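Local coordinates for protein glucose-6-phosphate isomerase (Thermus thermophilus, PDB 1ZZG) that probably catalyses the reversible isomerization of glucose 6-phosphate to fructose 6-phosphate, a step shared by glycolysis and gluconeogenesis, at residues Ile106-Val120 with Ala137-Glu149. Numbering follows the deposited sequence.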
loop_
_atom_site.group_PDB
_atom_site.type_symbol
_atom_site.label_atom_id
_atom_site.label_comp_id
_atom_site.label_asym_id
_atom_site.label_seq_id
_atom_site.Cartn_x
_atom_site.Cartn_y
_atom_site.Cartn_z
ATOM N N ILE A 106 4.147 18.528 -0.805
ATOM C CA ILE A 106 3.404 19.523 -1.562
ATOM C C ILE A 106 4.335 20.656 -2.000
ATOM O O ILE A 106 4.264 21.126 -3.131
ATOM C CB ILE A 106 2.237 20.052 -0.711
ATOM C CG1 ILE A 106 1.213 18.919 -0.538
ATOM C CG2 ILE A 106 1.606 21.282 -1.360
ATOM C CD1 ILE A 106 0.113 19.195 0.453
ATOM N N LEU A 107 5.226 21.057 -1.102
ATOM C CA LEU A 107 6.188 22.117 -1.375
ATOM C C LEU A 107 7.115 21.673 -2.511
ATOM O O LEU A 107 7.528 22.477 -3.346
ATOM C CB LEU A 107 6.988 22.392 -0.104
ATOM C CG LEU A 107 7.286 23.827 0.338
ATOM C CD1 LEU A 107 6.080 24.732 0.145
ATOM C CD2 LEU A 107 7.694 23.783 1.803
ATOM N N ARG A 108 7.431 20.381 -2.536
ATOM C CA ARG A 108 8.294 19.813 -3.568
ATOM C C ARG A 108 7.612 19.974 -4.925
ATOM O O ARG A 108 8.248 20.368 -5.907
ATOM C CB ARG A 108 8.543 18.330 -3.287
ATOM C CG ARG A 108 9.690 17.708 -4.069
ATOM C CD ARG A 108 9.778 16.213 -3.764
ATOM N NE ARG A 108 11.012 15.600 -4.247
ATOM C CZ ARG A 108 12.203 15.743 -3.670
ATOM N NH1 ARG A 108 12.331 16.486 -2.575
ATOM N NH2 ARG A 108 13.267 15.141 -4.188
ATOM N N LEU A 109 6.317 19.667 -4.972
ATOM C CA LEU A 109 5.544 19.793 -6.200
ATOM C C LEU A 109 5.481 21.249 -6.640
ATOM O O LEU A 109 5.670 21.553 -7.815
ATOM C CB LEU A 109 4.123 19.261 -6.000
ATOM C CG LEU A 109 3.950 17.746 -5.843
ATOM C CD1 LEU A 109 2.479 17.423 -5.608
ATOM C CD2 LEU A 109 4.452 17.037 -7.092
ATOM N N LEU A 110 5.221 22.151 -5.701
ATOM C CA LEU A 110 5.144 23.574 -6.034
ATOM C C LEU A 110 6.459 24.087 -6.618
ATOM O O LEU A 110 6.471 25.003 -7.445
ATOM C CB LEU A 110 4.789 24.397 -4.795
ATOM C CG LEU A 110 3.412 24.117 -4.186
ATOM C CD1 LEU A 110 3.213 24.981 -2.955
ATOM C CD2 LEU A 110 2.330 24.394 -5.222
ATOM N N ARG A 111 7.562 23.481 -6.192
ATOM C CA ARG A 111 8.882 23.885 -6.651
ATOM C C ARG A 111 9.416 23.150 -7.877
ATOM O O ARG A 111 10.373 23.610 -8.498
ATOM C CB ARG A 111 9.880 23.751 -5.500
ATOM C CG ARG A 111 9.633 24.739 -4.379
ATOM C CD ARG A 111 10.370 24.366 -3.103
ATOM N NE ARG A 111 10.166 25.387 -2.080
ATOM C CZ ARG A 111 10.469 25.243 -0.795
ATOM N NH1 ARG A 111 10.996 24.111 -0.357
ATOM N NH2 ARG A 111 10.236 26.234 0.053
ATOM N N THR A 112 8.809 22.024 -8.242
ATOM C CA THR A 112 9.294 21.272 -9.399
ATOM C C THR A 112 8.361 21.247 -10.615
ATOM O O THR A 112 8.809 21.005 -11.733
ATOM C CB THR A 112 9.633 19.817 -9.011
ATOM O OG1 THR A 112 8.489 19.197 -8.413
ATOM C CG2 THR A 112 10.797 19.786 -8.027
ATOM N N LEU A 113 7.074 21.495 -10.407
ATOM C CA LEU A 113 6.132 21.487 -11.518
ATOM C C LEU A 113 6.136 22.808 -12.282
ATOM O O LEU A 113 6.318 23.872 -11.698
ATOM C CB LEU A 113 4.705 21.215 -11.020
ATOM C CG LEU A 113 4.357 19.869 -10.370
ATOM C CD1 LEU A 113 2.892 19.884 -9.943
ATOM C CD2 LEU A 113 4.610 18.737 -11.350
ATOM N N ASP A 114 5.942 22.728 -13.594
ATOM C CA ASP A 114 5.868 23.919 -14.425
ATOM C C ASP A 114 4.382 24.275 -14.479
ATOM O O ASP A 114 3.588 23.537 -15.058
ATOM C CB ASP A 114 6.365 23.629 -15.842
ATOM C CG ASP A 114 6.335 24.862 -16.735
ATOM O OD1 ASP A 114 5.627 25.834 -16.398
ATOM O OD2 ASP A 114 7.014 24.856 -17.781
ATOM N N PRO A 115 3.987 25.406 -13.872
ATOM C CA PRO A 115 2.580 25.825 -13.870
ATOM C C PRO A 115 1.931 25.776 -15.254
ATOM O O PRO A 115 0.786 25.347 -15.403
ATOM C CB PRO A 115 2.643 27.247 -13.319
ATOM C CG PRO A 115 3.800 27.191 -12.391
ATOM C CD PRO A 115 4.826 26.400 -13.180
ATOM N N ARG A 116 2.672 26.211 -16.266
ATOM C CA ARG A 116 2.155 26.235 -17.629
ATOM C C ARG A 116 1.792 24.862 -18.179
ATOM O O ARG A 116 1.009 24.757 -19.123
ATOM C CB ARG A 116 3.170 26.886 -18.569
ATOM C CG ARG A 116 3.661 28.257 -18.138
ATOM C CD ARG A 116 4.199 29.000 -19.346
ATOM N NE ARG A 116 3.106 29.390 -20.236
ATOM C CZ ARG A 116 3.201 29.482 -21.559
ATOM N NH1 ARG A 116 4.347 29.207 -22.173
ATOM N NH2 ARG A 116 2.143 29.854 -22.272
ATOM N N LYS A 117 2.371 23.815 -17.599
ATOM C CA LYS A 117 2.119 22.446 -18.048
ATOM C C LYS A 117 1.311 21.645 -17.034
ATOM O O LYS A 117 1.148 20.433 -17.182
ATOM C CB LYS A 117 3.444 21.716 -18.272
ATOM C CG LYS A 117 4.355 22.307 -19.328
ATOM C CD LYS A 117 5.698 21.594 -19.268
ATOM C CE LYS A 117 6.502 21.752 -20.545
ATOM N NZ LYS A 117 7.726 20.897 -20.508
ATOM N N THR A 118 0.801 22.325 -16.012
ATOM C CA THR A 118 0.053 21.659 -14.956
ATOM C C THR A 118 -1.452 21.913 -14.953
ATOM O O THR A 118 -1.902 23.051 -15.086
ATOM C CB THR A 118 0.601 22.072 -13.566
ATOM O OG1 THR A 118 2.007 21.796 -13.501
ATOM C CG2 THR A 118 -0.118 21.317 -12.458
ATOM N N LEU A 119 -2.224 20.837 -14.813
ATOM C CA LEU A 119 -3.673 20.943 -14.718
ATOM C C LEU A 119 -4.031 20.447 -13.323
ATOM O O LEU A 119 -3.589 19.372 -12.910
ATOM C CB LEU A 119 -4.379 20.069 -15.759
ATOM C CG LEU A 119 -5.904 20.055 -15.590
ATOM C CD1 LEU A 119 -6.460 21.468 -15.775
ATOM C CD2 LEU A 119 -6.530 19.106 -16.591
ATOM N N VAL A 120 -4.812 21.232 -12.593
ATOM C CA VAL A 120 -5.214 20.853 -11.249
ATOM C C VAL A 120 -6.683 20.435 -11.260
ATOM O O VAL A 120 -7.534 21.143 -11.796
ATOM C CB VAL A 120 -5.012 22.021 -10.263
ATOM C CG1 VAL A 120 -5.388 21.590 -8.850
ATOM C CG2 VAL A 120 -3.559 22.484 -10.306
ATOM N N ALA A 137 -6.492 25.437 -1.651
ATOM C CA ALA A 137 -6.147 26.806 -1.267
ATOM C C ALA A 137 -4.699 27.077 -1.655
ATOM O O ALA A 137 -4.388 28.084 -2.292
ATOM C CB ALA A 137 -6.328 26.992 0.236
ATOM N N VAL A 138 -3.825 26.153 -1.276
ATOM C CA VAL A 138 -2.406 26.266 -1.565
ATOM C C VAL A 138 -2.123 26.320 -3.060
ATOM O O VAL A 138 -1.392 27.197 -3.522
ATOM C CB VAL A 138 -1.625 25.091 -0.932
ATOM C CG1 VAL A 138 -0.166 25.158 -1.337
ATOM C CG2 VAL A 138 -1.750 25.137 0.581
ATOM N N PHE A 139 -2.695 25.400 -3.831
ATOM C CA PHE A 139 -2.443 25.424 -5.271
ATOM C C PHE A 139 -3.056 26.640 -5.958
ATOM O O PHE A 139 -2.500 27.139 -6.927
ATOM C CB PHE A 139 -2.919 24.132 -5.949
ATOM C CG PHE A 139 -1.833 23.095 -6.087
ATOM C CD1 PHE A 139 -1.535 22.227 -5.043
ATOM C CD2 PHE A 139 -1.062 23.035 -7.243
ATOM C CE1 PHE A 139 -0.486 21.317 -5.151
ATOM C CE2 PHE A 139 -0.010 22.131 -7.361
ATOM C CZ PHE A 139 0.281 21.270 -6.314
ATOM N N LEU A 140 -4.190 27.119 -5.459
ATOM C CA LEU A 140 -4.829 28.280 -6.063
ATOM C C LEU A 140 -3.869 29.471 -6.055
ATOM O O LEU A 140 -3.695 30.139 -7.073
ATOM C CB LEU A 140 -6.107 28.618 -5.312
ATOM C CG LEU A 140 -7.405 28.165 -5.985
ATOM C CD1 LEU A 140 -8.585 28.519 -5.106
ATOM C CD2 LEU A 140 -7.535 28.833 -7.344
ATOM N N LYS A 141 -3.244 29.725 -4.909
ATOM C CA LYS A 141 -2.284 30.816 -4.760
ATOM C C LYS A 141 -1.166 30.648 -5.797
ATOM O O LYS A 141 -0.773 31.596 -6.482
ATOM C CB LYS A 141 -1.702 30.788 -3.338
ATOM C CG LYS A 141 -0.660 31.867 -3.033
ATOM C CD LYS A 141 0.034 31.625 -1.697
ATOM C CE LYS A 141 1.164 32.628 -1.450
ATOM N NZ LYS A 141 0.694 34.039 -1.391
ATOM N N TRP A 142 -0.687 29.417 -5.916
ATOM C CA TRP A 142 0.389 29.059 -6.830
ATOM C C TRP A 142 -0.010 29.327 -8.279
ATOM O O TRP A 142 0.730 29.965 -9.032
ATOM C CB TRP A 142 0.720 27.578 -6.628
ATOM C CG TRP A 142 1.883 27.044 -7.395
ATOM C CD1 TRP A 142 3.212 27.265 -7.151
ATOM C CD2 TRP A 142 1.824 26.125 -8.486
ATOM N NE1 TRP A 142 3.982 26.531 -8.020
ATOM C CE2 TRP A 142 3.155 25.822 -8.852
ATOM C CE3 TRP A 142 0.772 25.523 -9.191
ATOM C CZ2 TRP A 142 3.463 24.938 -9.892
ATOM C CZ3 TRP A 142 1.077 24.646 -10.224
ATOM C CH2 TRP A 142 2.418 24.362 -10.566
ATOM N N LEU A 143 -1.194 28.861 -8.657
ATOM C CA LEU A 143 -1.682 29.044 -10.018
ATOM C C LEU A 143 -1.817 30.514 -10.398
ATOM O O LEU A 143 -1.342 30.934 -11.456
ATOM C CB LEU A 143 -3.035 28.352 -10.189
ATOM C CG LEU A 143 -3.030 26.823 -10.142
ATOM C CD1 LEU A 143 -4.462 26.318 -10.293
ATOM C CD2 LEU A 143 -2.144 26.280 -11.252
ATOM N N LYS A 144 -2.464 31.289 -9.535
ATOM C CA LYS A 144 -2.656 32.707 -9.795
ATOM C C LYS A 144 -1.337 33.471 -9.923
ATOM O O LYS A 144 -1.180 34.296 -10.824
ATOM C CB LYS A 144 -3.514 33.330 -8.689
ATOM C CG LYS A 144 -4.950 32.836 -8.675
ATOM C CD LYS A 144 -5.757 33.514 -7.588
ATOM C CE LYS A 144 -7.217 33.105 -7.642
ATOM N NZ LYS A 144 -7.995 33.770 -6.564
ATOM N N ALA A 145 -0.387 33.178 -9.037
ATOM C CA ALA A 145 0.904 33.864 -9.040
ATOM C C ALA A 145 1.781 33.615 -10.264
ATOM O O ALA A 145 2.511 34.510 -10.697
ATOM C CB ALA A 145 1.683 33.514 -7.771
ATOM N N HIS A 146 1.709 32.415 -10.829
ATOM C CA HIS A 146 2.541 32.081 -11.979
ATOM C C HIS A 146 1.842 32.073 -13.337
ATOM O O HIS A 146 2.505 32.039 -14.378
ATOM C CB HIS A 146 3.203 30.718 -11.748
ATOM C CG HIS A 146 4.033 30.657 -10.505
ATOM N ND1 HIS A 146 5.146 31.450 -10.315
ATOM C CD2 HIS A 146 3.902 29.918 -9.378
ATOM C CE1 HIS A 146 5.662 31.203 -9.125
ATOM N NE2 HIS A 146 4.927 30.277 -8.535
ATOM N N LEU A 147 0.514 32.115 -13.339
ATOM C CA LEU A 147 -0.230 32.077 -14.596
ATOM C C LEU A 147 -1.069 33.310 -14.912
ATOM O O LEU A 147 -1.546 33.466 -16.040
ATOM C CB LEU A 147 -1.131 30.841 -14.616
ATOM C CG LEU A 147 -0.377 29.513 -14.551
ATOM C CD1 LEU A 147 -1.369 28.371 -14.417
ATOM C CD2 LEU A 147 0.475 29.348 -15.798
ATOM N N GLY A 148 -1.259 34.178 -13.923
ATOM C CA GLY A 148 -2.052 35.375 -14.140
ATOM C C GLY A 148 -3.498 35.076 -14.499
ATOM O O GLY A 148 -4.144 34.237 -13.871
ATOM N N GLU A 149 -4.004 35.759 -15.520
ATOM C CA GLU A 149 -5.383 35.584 -15.969
ATOM C C GLU A 149 -5.686 34.215 -16.554
ATOM O O GLU A 149 -6.848 33.849 -16.720
ATOM C CB GLU A 149 -5.735 36.652 -17.011
ATOM C CG GLU A 149 -6.085 37.980 -16.406
ATOM C CD GLU A 149 -7.209 37.852 -15.404
ATOM O OE1 GLU A 149 -8.333 37.485 -15.806
ATOM O OE2 GLU A 149 -6.964 38.111 -14.210
#
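In the SIS-type alpha-beta subdomain of this phosphoglucose isomerase, where helices pack against a parallel sheet, W142 and F139 of helix 130-147 fill the junction with helix 103-112 and strand 118-124. The two helices run nearly parallel, 14° apart between the short segments, and W142 is wedged between L110 and P115. With its CG anti to the backbone N (chi1 -175°), the tryptophan extends its indole toward the turn that links helix 103-112 to strand 118-124. L110 CD2 sits over one face, 3.5 Å from the centroid of the five-membered ring; P115 CG covers the opposite face, 3.4 Å from W142 CZ2. At the ring edge lie L113 O and T118 OG1, and T118 OG1 donates a hydrogen bond to D114 O (2.8 Å). W142 NE1 donates to L110 O (3.0 Å), meeting a lone pair in the carbonyl plane, although the oxygen lies 31° out of the indole plane and the bond is bent. L110 CD2 also rests on a face of F139, 3.9 Å from the ring centroid, while V120 CG2 reaches both F139 and L143 CD1 from the strand. Beyond the indole, P115 CG meets H146 CB at 3.6 Å and L147 packs on P115 and R116. F139 also touches L98 of the outermost strand, 94-98. An alanine in place of W142 is likely to leave L110 and P115 facing a gap and to deprive L110 O of its indole donor. Packing on both faces and one bent N-H...O bond probably limit the indole's rotation and tie helix 130-147 to the C-terminal end of helix 103-112.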